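Local coordinates for peptidoglycan DD-endopeptidase ShyB (Vibrio cholerae, PDB 2GU1), which hydrolyses the peptide cross-links between adjacent peptidoglycan strands as a zinc-dependent DD-endopeptidase and may replace related enzymes during zinc starvation, at residues Asp16-Ile21 and Ser30-Ile35; Leu25-Ser30 and Leu54-Asp59. All coordinates share one frame; numbering follows the deposited sequence.

How the interactions relate
Two hydrophobic contacts show how a small LysM-like domain builds a core from helices laid on a sheet. Interaction 1 joins helix 18-24 to helix 29-38; interaction 2 sets residues 25-30 against strand 53-58. Their centres lie 8 Å apart, and L54 ties them together: its CD1 is 3.5 Å from I21 CD1 and 3.9 Å from L18 CD2. F22 is a second common element, touching L32 of the first contact and V27 of the second. The segments alternate along the chain, with S30 shared. A bound sodium ion lies about 5 Å from the side chain of L32 and about 7 Å from that of V27. Both contacts lie away from the zinc site of H232, D236 and H313.

Interaction 1. Residues Asp16-Ile21 and Ser30-Ile35; sequences DTLSGI and SILQKI
L18 and L32 supply the apolar bridge between the first turn of helix 18-24 and a position near the start of helix 29-38. CD1 of L18 meets CD1 of L32 at 3.2 Å, closer than two methyls normally settle; the exact value is doubtful, although the pairing itself is clear. The two leucines slide past one another in opposite directions rather than meeting head on. In L18, chi1 of -170° sets CG opposite the backbone nitrogen, and chi2 of -71° then turns CD1 toward L32, while CD2 rests on L54 of strand 53-58.

The other methyl of L32, CD2, packs 3.8 Å from S19 CB, so the fork of one leucine engages two successive residues of the facing helix. The serine meets it through carbon, at a position exposed to solvent.

Polar bonding acts within the first segment and defines where its helix starts. T17 is the N-cap: its OG1 accepts from G20 N at 3.0 Å, with an N-H...O angle of 149°, while T17 O receives I21 N at 2.9 Å. The capping bond supplies a side-chain acceptor to one of the amides of the opening turn, the turn that carries L18 and S19.

No hydrogen bond joins the two segments. F22 also packs on L32 and I35, extending the helix-helix interface. Cohesion across this interface therefore comes from apolar contact between side chains, while the polar bonds of the first segment stay within its own helical turn.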
loop_
_atom_site.group_PDB
_atom_site.type_symbol
_atom_site.label_atom_id
_atom_site.label_comp_id
_atom_site.label_asym_id
_atom_site.label_seq_id
_atom_site.Cartn_x
_atom_site.Cartn_y
_atom_site.Cartn_z
ATOM N N ASP A 16 -13.121 -1.231 -13.824
ATOM C CA ASP A 16 -13.896 -0.291 -13.007
ATOM C C ASP A 16 -13.054 0.663 -12.166
ATOM O O ASP A 16 -11.972 0.311 -11.695
ATOM C CB ASP A 16 -14.817 -1.025 -12.016
ATOM C CG ASP A 16 -15.975 -1.734 -12.683
ATOM O OD1 ASP A 16 -16.378 -1.342 -13.801
ATOM O OD2 ASP A 16 -16.499 -2.680 -12.060
ATOM N N THR A 17 -13.573 1.873 -11.984
ATOM C CA THR A 17 -12.953 2.882 -11.125
ATOM C C THR A 17 -14.152 3.364 -10.323
ATOM O O THR A 17 -15.300 3.182 -10.757
ATOM C CB THR A 17 -12.382 4.102 -11.894
ATOM O OG1 THR A 17 -13.432 4.740 -12.631
ATOM C CG2 THR A 17 -11.250 3.672 -12.828
ATOM N N LEU A 18 -13.905 3.957 -9.160
ATOM C CA LEU A 18 -14.996 4.453 -8.333
ATOM C C LEU A 18 -15.868 5.403 -9.143
ATOM O O LEU A 18 -17.089 5.349 -9.064
ATOM C CB LEU A 18 -14.445 5.170 -7.094
ATOM C CG LEU A 18 -15.430 5.559 -5.980
ATOM C CD1 LEU A 18 -16.312 6.684 -6.424
ATOM C CD2 LEU A 18 -16.258 4.354 -5.583
ATOM N N SER A 19 -15.247 6.267 -9.939
ATOM C CA SER A 19 -16.016 7.212 -10.732
ATOM C C SER A 19 -16.877 6.517 -11.793
ATOM O O SER A 19 -17.983 6.967 -12.085
ATOM C CB SER A 19 -15.086 8.244 -11.392
ATOM O OG SER A 19 -14.449 7.715 -12.547
ATOM N N GLY A 20 -16.372 5.429 -12.367
ATOM C CA GLY A 20 -17.129 4.707 -13.378
ATOM C C GLY A 20 -18.311 3.978 -12.763
ATOM O O GLY A 20 -19.398 3.927 -13.345
ATOM N N ILE A 21 -18.097 3.411 -11.579
ATOM C CA ILE A 21 -19.153 2.696 -10.875
ATOM C C ILE A 21 -20.263 3.667 -10.482
ATOM O O ILE A 21 -21.442 3.366 -10.649
ATOM C CB ILE A 21 -18.602 1.997 -9.623
ATOM C CG1 ILE A 21 -17.686 0.852 -10.052
ATOM C CG2 ILE A 21 -19.751 1.473 -8.747
ATOM C CD1 ILE A 21 -16.899 0.230 -8.918
ATOM N N SER A 30 -21.741 15.560 -7.872
ATOM C CA SER A 30 -21.516 16.259 -6.611
ATOM C C SER A 30 -21.262 15.302 -5.455
ATOM O O SER A 30 -20.466 15.599 -4.558
ATOM C CB SER A 30 -22.726 17.131 -6.288
ATOM O OG SER A 30 -23.867 16.313 -6.123
ATOM N N ILE A 31 -21.929 14.153 -5.481
ATOM C CA ILE A 31 -21.782 13.152 -4.432
ATOM C C ILE A 31 -20.467 12.408 -4.625
ATOM O O ILE A 31 -19.793 12.049 -3.663
ATOM C CB ILE A 31 -22.953 12.152 -4.450
ATOM C CG1 ILE A 31 -24.270 12.888 -4.160
ATOM C CG2 ILE A 31 -22.695 11.027 -3.460
ATOM C CD1 ILE A 31 -24.301 13.652 -2.852
ATOM N N LEU A 32 -20.107 12.169 -5.878
ATOM C CA LEU A 32 -18.838 11.514 -6.160
ATOM C C LEU A 32 -17.733 12.383 -5.527
ATOM O O LEU A 32 -16.844 11.880 -4.848
ATOM C CB LEU A 32 -18.625 11.423 -7.670
ATOM C CG LEU A 32 -17.214 11.028 -8.088
ATOM C CD1 LEU A 32 -16.837 9.736 -7.407
ATOM C CD2 LEU A 32 -17.148 10.894 -9.608
ATOM N N GLN A 33 -17.817 13.694 -5.741
ATOM C CA GLN A 33 -16.823 14.627 -5.194
ATOM C C GLN A 33 -16.726 14.624 -3.665
ATOM O O GLN A 33 -15.649 14.842 -3.102
ATOM C CB GLN A 33 -17.101 16.058 -5.683
ATOM C CG GLN A 33 -16.885 16.257 -7.177
ATOM C CD GLN A 33 -15.766 15.381 -7.705
ATOM O OE1 GLN A 33 -16.012 14.314 -8.270
ATOM N NE2 GLN A 33 -14.527 15.811 -7.497
ATOM N N LYS A 34 -17.841 14.389 -2.983
ATOM C CA LYS A 34 -17.807 14.357 -1.526
ATOM C C LYS A 34 -17.084 13.103 -1.037
ATOM O O LYS A 34 -16.416 13.120 0.008
ATOM C CB LYS A 34 -19.224 14.411 -0.941
ATOM C CG LYS A 34 -19.937 15.751 -1.148
ATOM C CD LYS A 34 -19.023 16.939 -0.800
ATOM C CE LYS A 34 -18.430 16.835 0.613
ATOM N NZ LYS A 34 -17.299 17.797 0.844
ATOM N N ILE A 35 -17.226 12.014 -1.790
ATOM C CA ILE A 35 -16.569 10.755 -1.444
ATOM C C ILE A 35 -15.065 10.893 -1.703
ATOM O O ILE A 35 -14.246 10.494 -0.881
ATOM C CB ILE A 35 -17.146 9.589 -2.281
ATOM C CG1 ILE A 35 -18.600 9.327 -1.863
ATOM C CG2 ILE A 35 -16.294 8.341 -2.123
ATOM C CD1 ILE A 35 -18.779 8.996 -0.393
#

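Interaction 2. Residues Leu25-Ser30 and Leu54-Asp59; sequences LGVPYS and LELMMD
L56 points from strand 53-58 into an angle formed by L25 and V27, and one methyl, CD1, meets both. L25 approaches with its own CD1, 3.7 Å from L56 CD1 and 3.9 Å from L56 CG, so it reaches the branch point as well as the tip. The two leucine side chains cross obliquely. V27 comes from a different direction, its CG2 lying 3.9 Å from L56 CD1. At L56 CD1 the directions to the two partner methyls are roughly at right angles, and L25 CD1 and V27 CG2 remain 5.7 Å apart.

The torsions of L25 account for its reach: with chi1 at -67° and an anti chi2, CD1 is sent outward along an extended path to the strand. In V27 the branch that makes the contact is CG2, which lies opposite the carbonyl carbon.

Between the two apolar residues the chain turns at G26, whose positive phi of 77° belongs to the Schellman motif closing helix 18-24. L25 directly precedes this glycine. P28 then takes the N-cap position of helix 29-38, so V27 belongs to the short connection between the helices. Around this contact, I8 touches L25 and L56, F22 packs on V27, and L64 and L67 of strand 64-70 also touch L56.

Strands 8-11 and 53-58 pair antiparallel, with helices 18-24 and 29-38 between them in sequence. This is the beta-alpha-alpha-beta order of the LysM fold, in which two helices pack on one face of a sheet; here the inter-helix connection joins in that packing through V27.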
loop_
_atom_site.group_PDB
_atom_site.type_symbol
_atom_site.label_atom_id
_atom_site.label_comp_id
_atom_site.label_asym_id
_atom_site.label_seq_id
_atom_site.Cartn_x
_atom_site.Cartn_y
_atom_site.Cartn_z
ATOM N N LEU A 25 -24.165 3.509 -11.636
ATOM C CA LEU A 25 -25.173 3.319 -10.598
ATOM C C LEU A 25 -26.049 4.560 -10.396
ATOM O O LEU A 25 -26.880 4.609 -9.494
ATOM C CB LEU A 25 -24.511 2.905 -9.276
ATOM C CG LEU A 25 -23.865 1.513 -9.307
ATOM C CD1 LEU A 25 -23.306 1.147 -7.930
ATOM C CD2 LEU A 25 -24.917 0.474 -9.747
ATOM N N GLY A 26 -25.851 5.567 -11.238
ATOM C CA GLY A 26 -26.662 6.772 -11.150
ATOM C C GLY A 26 -26.374 7.783 -10.050
ATOM O O GLY A 26 -27.181 8.686 -9.817
ATOM N N VAL A 27 -25.243 7.654 -9.366
ATOM C CA VAL A 27 -24.902 8.605 -8.300
ATOM C C VAL A 27 -24.465 9.933 -8.930
ATOM O O VAL A 27 -23.703 9.945 -9.902
ATOM C CB VAL A 27 -23.754 8.054 -7.426
ATOM C CG1 VAL A 27 -23.387 9.058 -6.333
ATOM C CG2 VAL A 27 -24.164 6.720 -6.823
ATOM N N PRO A 28 -24.947 11.069 -8.388
ATOM C CA PRO A 28 -24.598 12.394 -8.914
ATOM C C PRO A 28 -23.115 12.743 -8.776
ATOM O O PRO A 28 -22.431 12.272 -7.871
ATOM C CB PRO A 28 -25.477 13.341 -8.090
ATOM C CG PRO A 28 -26.636 12.475 -7.677
ATOM C CD PRO A 28 -25.954 11.186 -7.320
ATOM N N TYR A 29 -22.637 13.582 -9.686
ATOM C CA TYR A 29 -21.250 14.022 -9.682
ATOM C C TYR A 29 -20.884 14.659 -8.340
ATOM O O TYR A 29 -19.856 14.344 -7.745
ATOM C CB TYR A 29 -21.041 15.038 -10.800
ATOM C CG TYR A 29 -19.652 15.637 -10.837
ATOM C CD1 TYR A 29 -18.576 14.921 -11.357
ATOM C CD2 TYR A 29 -19.418 16.925 -10.358
ATOM C CE1 TYR A 29 -17.294 15.477 -11.403
ATOM C CE2 TYR A 29 -18.141 17.491 -10.396
ATOM C CZ TYR A 29 -17.086 16.761 -10.922
ATOM O OH TYR A 29 -15.832 17.318 -10.976
ATOM N N SER A 30 -21.741 15.560 -7.872
ATOM C CA SER A 30 -21.516 16.259 -6.611
ATOM C C SER A 30 -21.262 15.302 -5.455
ATOM O O SER A 30 -20.466 15.599 -4.558
ATOM C CB SER A 30 -22.726 17.131 -6.288
ATOM O OG SER A 30 -23.867 16.313 -6.123
ATOM N N LEU A 54 -18.622 -3.200 -3.421
ATOM C CA LEU A 54 -19.052 -1.904 -2.933
ATOM C C LEU A 54 -20.519 -2.082 -2.565
ATOM O O LEU A 54 -21.283 -2.737 -3.279
ATOM C CB LEU A 54 -18.901 -0.825 -4.008
ATOM C CG LEU A 54 -17.490 -0.394 -4.421
ATOM C CD1 LEU A 54 -17.579 0.674 -5.509
ATOM C CD2 LEU A 54 -16.733 0.145 -3.217
ATOM N N GLU A 55 -20.911 -1.528 -1.431
ATOM C CA GLU A 55 -22.291 -1.636 -0.987
ATOM C C GLU A 55 -22.803 -0.206 -0.859
ATOM O O GLU A 55 -22.242 0.578 -0.099
ATOM C CB GLU A 55 -22.324 -2.368 0.357
ATOM C CG GLU A 55 -23.697 -2.678 0.912
ATOM C CD GLU A 55 -23.632 -3.695 2.045
ATOM O OE1 GLU A 55 -22.617 -3.717 2.776
ATOM O OE2 GLU A 55 -24.595 -4.471 2.216
ATOM N N LEU A 56 -23.830 0.143 -1.633
ATOM C CA LEU A 56 -24.393 1.492 -1.579
ATOM C C LEU A 56 -25.730 1.462 -0.842
ATOM O O LEU A 56 -26.607 0.661 -1.168
ATOM C CB LEU A 56 -24.626 2.068 -2.987
ATOM C CG LEU A 56 -23.612 1.995 -4.137
ATOM C CD1 LEU A 56 -23.685 3.305 -4.935
ATOM C CD2 LEU A 56 -22.216 1.761 -3.628
ATOM N N MET A 57 -25.884 2.334 0.148
ATOM C CA MET A 57 -27.122 2.417 0.912
ATOM C C MET A 57 -27.831 3.706 0.498
ATOM O O MET A 57 -27.311 4.804 0.721
ATOM C CB MET A 57 -26.820 2.465 2.411
ATOM C CG MET A 57 -25.769 1.473 2.857
ATOM S SD MET A 57 -26.300 -0.236 2.743
ATOM C CE MET A 57 -25.697 -0.868 4.336
ATOM N N MET A 58 -29.010 3.571 -0.106
ATOM C CA MET A 58 -29.787 4.728 -0.558
ATOM C C MET A 58 -30.936 5.020 0.405
ATOM O O MET A 58 -31.524 4.098 0.970
ATOM C CB MET A 58 -30.370 4.471 -1.951
ATOM C CG MET A 58 -29.441 3.755 -2.914
ATOM S SD MET A 58 -27.879 4.598 -3.115
ATOM C CE MET A 58 -28.335 5.891 -4.265
ATOM N N ASP A 59 -31.264 6.299 0.577
ATOM C CA ASP A 59 -32.351 6.693 1.475
ATOM C C ASP A 59 -33.703 6.728 0.762
ATOM O O ASP A 59 -33.825 6.270 -0.379
ATOM C CB ASP A 59 -32.067 8.065 2.096
ATOM C CG ASP A 59 -31.825 9.144 1.055
ATOM O OD1 ASP A 59 -32.484 9.121 -0.004
ATOM O OD2 ASP A 59 -30.985 10.032 1.303
#